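Local coordinates for protein glutaconate coenzyme a-transferase (Acidaminococcus fermentans, PDB 1POI) that catalyses the transfer of coenzyme A from acetyl-CoA to glutaconate and (R)-2-hydroxyglutarate in the fermentative breakdown of glutamate, at residues A[7-12]-A[234-239]; A[12-17]-A[206-211]. All coordinates share one frame; numbering follows the deposited sequence.

How the contacts relate
Helix 6-13 illustrates how one short helix can be seated on two neighbouring strands of a parallel sheet. Contact 1 joins residues 7-12 to strand 236-239, and contact 2 joins residues 12-17 to strand 206-211; their centres lie about 6 Å apart and Lys-12 belongs to both. Along the chain contact 2 is nested inside contact 1, so the first segments run on through the shared Lys-12 while their partners come back in reverse order. The two strands are themselves tied together, Ala-236 O probably accepting a hydrogen bond from Val-209 N. Together the contacts bring the beginning of the coenzyme A transferase family region against strands near its end.

Contact 1. Residues A[7-12]-A[234-239]; sequences KDAIAK and VDAVVL
Ala-9 meets Ala-236 and Val-238 with a single methyl, and the whole contact is a three-cornered meeting of methyl groups. The CB of Ala-9 lies 3.6 Å from Ala-236 CB and 3.9 Å from Val-238 CG2. On the strand, Ala-236 CB and Val-238 CG2 are 4.8 Å apart, so the helix methyl rests over the step between alternate residues. Its approach to each differs. The methyl of Ala-9 is aimed nearly straight at Val-238 CG2, which comes to meet it tip to tip, whereas the methyl of Ala-236 points at that of Ala-9 but lies to the flank of the Ala-9 bond. Val-238 offers this branch because CG1 stands anti to the backbone N (chi1 -173°), which sets CG2 anti to the carbonyl carbon and turned to the helix. No hydrogen bond crosses the interface, and the joined surface is small. With only a methyl on each of Ala-9 and Ala-236, their CA atoms come to 5.9 Å. This is a worked example of a helix packed on a parallel sheet, one consistent with a Rossmann-like fold, and the three touching residues are all buried. Met-4 also covers Ala-9, while Leu-6 packs on Val-238 and Tyr-13 on Ala-236, continuing the seam along helix 6-13. On the other face of strand 236-239, Val-237 packs against Val-209 and Ile-214. The strand bonds through its backbone to strand 206-211 and, through Val-237, to Lys-2 and Met-4, the residues that lead into the helix.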
loop_
_atom_site.group_PDB
_atom_site.type_symbol
_atom_site.label_atom_id
_atom_site.label_comp_id
_atom_site.label_asym_id
_atom_site.label_seq_id
_atom_site.Cartn_x
_atom_site.Cartn_y
_atom_site.Cartn_z
ATOM N N LYS A 7 -14.594 30.119 -7.275
ATOM C CA LYS A 7 -15.491 31.249 -7.546
ATOM C C LYS A 7 -16.204 30.999 -8.858
ATOM O O LYS A 7 -17.436 31.015 -8.930
ATOM C CB LYS A 7 -14.746 32.587 -7.616
ATOM C CG LYS A 7 -15.672 33.756 -8.007
ATOM C CD LYS A 7 -15.008 35.119 -7.896
ATOM C CE LYS A 7 -14.828 35.559 -6.437
ATOM N NZ LYS A 7 -16.101 35.712 -5.653
ATOM N N ASP A 8 -15.410 30.736 -9.884
ATOM C CA ASP A 8 -15.927 30.446 -11.202
ATOM C C ASP A 8 -16.919 29.274 -11.178
ATOM O O ASP A 8 -18.082 29.418 -11.589
ATOM C CB ASP A 8 -14.770 30.155 -12.150
ATOM C CG ASP A 8 -13.879 31.375 -12.380
ATOM O OD1 ASP A 8 -14.350 32.535 -12.216
ATOM O OD2 ASP A 8 -12.699 31.177 -12.744
ATOM N N ALA A 9 -16.493 28.153 -10.606
ATOM C CA ALA A 9 -17.324 26.959 -10.528
ATOM C C ALA A 9 -18.661 27.216 -9.865
ATOM O O ALA A 9 -19.703 26.921 -10.421
ATOM C CB ALA A 9 -16.580 25.853 -9.809
ATOM N N ILE A 10 -18.638 27.765 -8.670
ATOM C CA ILE A 10 -19.877 28.056 -7.957
ATOM C C ILE A 10 -20.846 28.959 -8.742
ATOM O O ILE A 10 -22.069 28.768 -8.700
ATOM C CB ILE A 10 -19.546 28.696 -6.604
ATOM C CG1 ILE A 10 -18.979 27.617 -5.671
ATOM C CG2 ILE A 10 -20.748 29.458 -6.053
ATOM C CD1 ILE A 10 -20.014 26.558 -5.167
ATOM N N ALA A 11 -20.286 29.954 -9.428
ATOM C CA ALA A 11 -21.064 30.911 -10.209
ATOM C C ALA A 11 -21.744 30.250 -11.399
ATOM O O ALA A 11 -22.897 30.545 -11.717
ATOM C CB ALA A 11 -20.170 32.015 -10.693
ATOM N N LYS A 12 -20.993 29.388 -12.075
ATOM C CA LYS A 12 -21.482 28.673 -13.237
ATOM C C LYS A 12 -22.507 27.589 -12.923
ATOM O O LYS A 12 -23.601 27.602 -13.480
ATOM C CB LYS A 12 -20.305 28.084 -14.009
ATOM C CG LYS A 12 -20.691 27.378 -15.276
ATOM C CD LYS A 12 -19.454 27.092 -16.122
ATOM C CE LYS A 12 -19.807 26.418 -17.456
ATOM N NZ LYS A 12 -18.608 26.281 -18.349
ATOM N N VAL A 234 -19.047 14.270 -13.016
ATOM C CA VAL A 234 -18.467 15.449 -12.398
ATOM C C VAL A 234 -18.212 16.612 -13.360
ATOM O O VAL A 234 -17.521 16.450 -14.375
ATOM C CB VAL A 234 -17.142 15.025 -11.711
ATOM C CG1 VAL A 234 -16.326 16.225 -11.275
ATOM C CG2 VAL A 234 -17.447 14.097 -10.546
ATOM N N ASP A 235 -18.701 17.806 -13.000
ATOM C CA ASP A 235 -18.536 19.008 -13.838
ATOM C C ASP A 235 -17.440 19.980 -13.450
ATOM O O ASP A 235 -16.743 20.493 -14.324
ATOM C CB ASP A 235 -19.844 19.757 -13.914
ATOM C CG ASP A 235 -20.897 18.931 -14.497
ATOM O OD1 ASP A 235 -20.814 18.737 -15.731
ATOM O OD2 ASP A 235 -21.753 18.430 -13.722
ATOM N N ALA A 236 -17.351 20.294 -12.157
ATOM C CA ALA A 236 -16.316 21.217 -11.643
ATOM C C ALA A 236 -15.425 20.597 -10.556
ATOM O O ALA A 236 -15.933 20.103 -9.539
ATOM C CB ALA A 236 -16.962 22.495 -11.093
ATOM N N VAL A 237 -14.115 20.605 -10.796
ATOM C CA VAL A 237 -13.114 20.103 -9.845
ATOM C C VAL A 237 -12.376 21.320 -9.307
ATOM O O VAL A 237 -11.794 22.084 -10.079
ATOM C CB VAL A 237 -12.068 19.157 -10.495
ATOM C CG1 VAL A 237 -10.950 18.894 -9.519
ATOM C CG2 VAL A 237 -12.689 17.834 -10.856
ATOM N N VAL A 238 -12.405 21.497 -7.991
ATOM C CA VAL A 238 -11.743 22.639 -7.350
ATOM C C VAL A 238 -10.750 22.223 -6.246
ATOM O O VAL A 238 -11.112 21.507 -5.309
ATOM C CB VAL A 238 -12.798 23.602 -6.709
ATOM C CG1 VAL A 238 -12.126 24.851 -6.201
ATOM C CG2 VAL A 238 -13.903 23.942 -7.699
ATOM N N LEU A 239 -9.509 22.685 -6.342
ATOM C CA LEU A 239 -8.494 22.359 -5.325
ATOM C C LEU A 239 -8.754 23.196 -4.077
ATOM O O LEU A 239 -8.651 24.405 -4.122
ATOM C CB LEU A 239 -7.085 22.644 -5.860
ATOM C CG LEU A 239 -5.888 22.158 -5.024
ATOM C CD1 LEU A 239 -6.101 20.737 -4.536
ATOM C CD2 LEU A 239 -4.588 22.230 -5.832
#

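Contact 2. Residues A[12-17]-A[206-211]; sequences KYVHSG and YTIVTC
Where helix 6-13 runs out, the CA atoms of Tyr-13 and Tyr-206 come within 6.4 Å of each other, and Val-14, the first residue to leave helical backbone angles, carries the chain on past Ile-208. The two tyrosine side chains cross at about a right angle. Their rings are tilted by 46° with centroids 5.5 Å apart, an oblique pairing in which Tyr-206 CD1 meets the edge of the Tyr-13 ring near its plane, 3.3 Å from Tyr-13 CD1. Over one face of the Tyr-13 ring lies the CG of Lys-12, its own neighbour in sequence, which probably limits how far the ring can turn. Replacing Tyr-206 by an alanine would probably strip the CD1 edge of Tyr-13 of its aromatic neighbour and open a gap beside the end of the helix. Strand 206-211 belongs to the parallel sheet of the coenzyme A transferase domain, between strands 174-179 and 236-239, and Tyr-206 and Ile-208 project from the face of the strand on which the helix lies. Ile-208 enters the joint with its CD1: an extended chi2 of 158° carries this methyl away from the strand to Val-14 CG2, 3.4 Å distant. The same CD1 touches the CB of Tyr-13 at 3.8 Å, so one methyl spans the last helical residue and the first one beyond it. Both tyrosines also pack on Asp-235, whose OD2 accepts a hydrogen bond from Thr-207 N, and a bound copper ion lies about 9 Å from the Val-14 side chain.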
loop_
_atom_site.group_PDB
_atom_site.type_symbol
_atom_site.label_atom_id
_atom_site.label_comp_id
_atom_site.label_asym_id
_atom_site.label_seq_id
_atom_site.Cartn_x
_atom_site.Cartn_y
_atom_site.Cartn_z
ATOM N N LYS A 12 -20.993 29.388 -12.075
ATOM C CA LYS A 12 -21.482 28.673 -13.237
ATOM C C LYS A 12 -22.507 27.589 -12.923
ATOM O O LYS A 12 -23.601 27.602 -13.480
ATOM C CB LYS A 12 -20.305 28.084 -14.009
ATOM C CG LYS A 12 -20.691 27.378 -15.276
ATOM C CD LYS A 12 -19.454 27.092 -16.122
ATOM C CE LYS A 12 -19.807 26.418 -17.456
ATOM N NZ LYS A 12 -18.608 26.281 -18.349
ATOM N N TYR A 13 -22.201 26.688 -11.994
ATOM C CA TYR A 13 -23.124 25.590 -11.685
ATOM C C TYR A 13 -24.119 25.780 -10.551
ATOM O O TYR A 13 -24.952 24.895 -10.338
ATOM C CB TYR A 13 -22.350 24.290 -11.470
ATOM C CG TYR A 13 -21.418 23.972 -12.595
ATOM C CD1 TYR A 13 -21.889 23.377 -13.765
ATOM C CD2 TYR A 13 -20.086 24.336 -12.538
ATOM C CE1 TYR A 13 -21.053 23.156 -14.862
ATOM C CE2 TYR A 13 -19.231 24.119 -13.630
ATOM C CZ TYR A 13 -19.730 23.531 -14.784
ATOM O OH TYR A 13 -18.907 23.318 -15.872
ATOM N N VAL A 14 -24.029 26.864 -9.779
ATOM C CA VAL A 14 -24.999 27.057 -8.697
ATOM C C VAL A 14 -25.746 28.349 -8.965
ATOM O O VAL A 14 -25.147 29.334 -9.440
ATOM C CB VAL A 14 -24.347 27.068 -7.292
ATOM C CG1 VAL A 14 -25.380 26.661 -6.209
ATOM C CG2 VAL A 14 -23.169 26.102 -7.263
ATOM N N HIS A 15 -27.054 28.328 -8.687
ATOM C CA HIS A 15 -27.966 29.455 -8.944
ATOM C C HIS A 15 -29.051 29.476 -7.892
ATOM O O HIS A 15 -29.452 28.422 -7.386
ATOM C CB HIS A 15 -28.698 29.261 -10.293
ATOM C CG HIS A 15 -27.799 28.895 -11.433
ATOM N ND1 HIS A 15 -26.969 29.805 -12.052
ATOM C CD2 HIS A 15 -27.551 27.703 -12.022
ATOM C CE1 HIS A 15 -26.238 29.191 -12.966
ATOM N NE2 HIS A 15 -26.570 27.913 -12.968
ATOM N N SER A 16 -29.576 30.662 -7.606
ATOM C CA SER A 16 -30.664 30.774 -6.647
ATOM C C SER A 16 -31.808 29.959 -7.254
ATOM O O SER A 16 -31.853 29.772 -8.477
ATOM C CB SER A 16 -31.086 32.232 -6.487
ATOM O OG SER A 16 -29.968 33.060 -6.250
ATOM N N GLY A 17 -32.752 29.515 -6.432
ATOM C CA GLY A 17 -33.836 28.694 -6.951
ATOM C C GLY A 17 -33.498 27.204 -6.848
ATOM O O GLY A 17 -34.328 26.394 -6.405
ATOM N N TYR A 206 -25.944 18.773 -12.112
ATOM C CA TYR A 206 -24.604 19.366 -12.091
ATOM C C TYR A 206 -23.906 18.941 -10.802
ATOM O O TYR A 206 -24.545 18.935 -9.737
ATOM C CB TYR A 206 -24.679 20.894 -12.125
ATOM C CG TYR A 206 -25.199 21.437 -13.424
ATOM C CD1 TYR A 206 -24.394 21.453 -14.560
ATOM C CD2 TYR A 206 -26.524 21.881 -13.537
ATOM C CE1 TYR A 206 -24.892 21.885 -15.781
ATOM C CE2 TYR A 206 -27.034 22.318 -14.748
ATOM C CZ TYR A 206 -26.217 22.312 -15.871
ATOM O OH TYR A 206 -26.728 22.696 -17.097
ATOM N N THR A 207 -22.623 18.578 -10.884
ATOM C CA THR A 207 -21.875 18.176 -9.687
ATOM C C THR A 207 -20.569 18.925 -9.509
ATOM O O THR A 207 -19.749 19.002 -10.441
ATOM C CB THR A 207 -21.557 16.660 -9.650
ATOM O OG1 THR A 207 -22.772 15.918 -9.509
ATOM C CG2 THR A 207 -20.673 16.332 -8.443
ATOM N N ILE A 208 -20.384 19.493 -8.323
ATOM C CA ILE A 208 -19.141 20.209 -8.019
ATOM C C ILE A 208 -18.379 19.431 -6.943
ATOM O O ILE A 208 -18.953 19.062 -5.886
ATOM C CB ILE A 208 -19.386 21.666 -7.537
ATOM C CG1 ILE A 208 -20.230 22.427 -8.573
ATOM C CG2 ILE A 208 -18.033 22.395 -7.370
ATOM C CD1 ILE A 208 -20.953 23.616 -8.022
ATOM N N VAL A 209 -17.110 19.153 -7.227
ATOM C CA VAL A 209 -16.281 18.412 -6.292
ATOM C C VAL A 209 -15.092 19.237 -5.760
ATOM O O VAL A 209 -14.222 19.669 -6.529
ATOM C CB VAL A 209 -15.773 17.068 -6.943
ATOM C CG1 VAL A 209 -14.870 17.367 -8.133
ATOM C CG2 VAL A 209 -15.008 16.208 -5.933
ATOM N N THR A 210 -15.098 19.556 -4.467
ATOM C CA THR A 210 -13.937 20.270 -3.903
ATOM C C THR A 210 -13.032 19.142 -3.387
ATOM O O THR A 210 -13.532 18.179 -2.766
ATOM C CB THR A 210 -14.289 21.226 -2.753
ATOM O OG1 THR A 210 -15.137 20.561 -1.818
ATOM C CG2 THR A 210 -14.975 22.476 -3.272
ATOM N N CYS A 211 -11.734 19.225 -3.674
ATOM C CA CYS A 211 -10.808 18.191 -3.262
ATOM C C CYS A 211 -9.500 18.710 -2.624
ATOM O O CYS A 211 -9.022 19.791 -2.939
ATOM C CB CYS A 211 -10.499 17.350 -4.472
ATOM S SG CYS A 211 -9.538 18.238 -5.643
#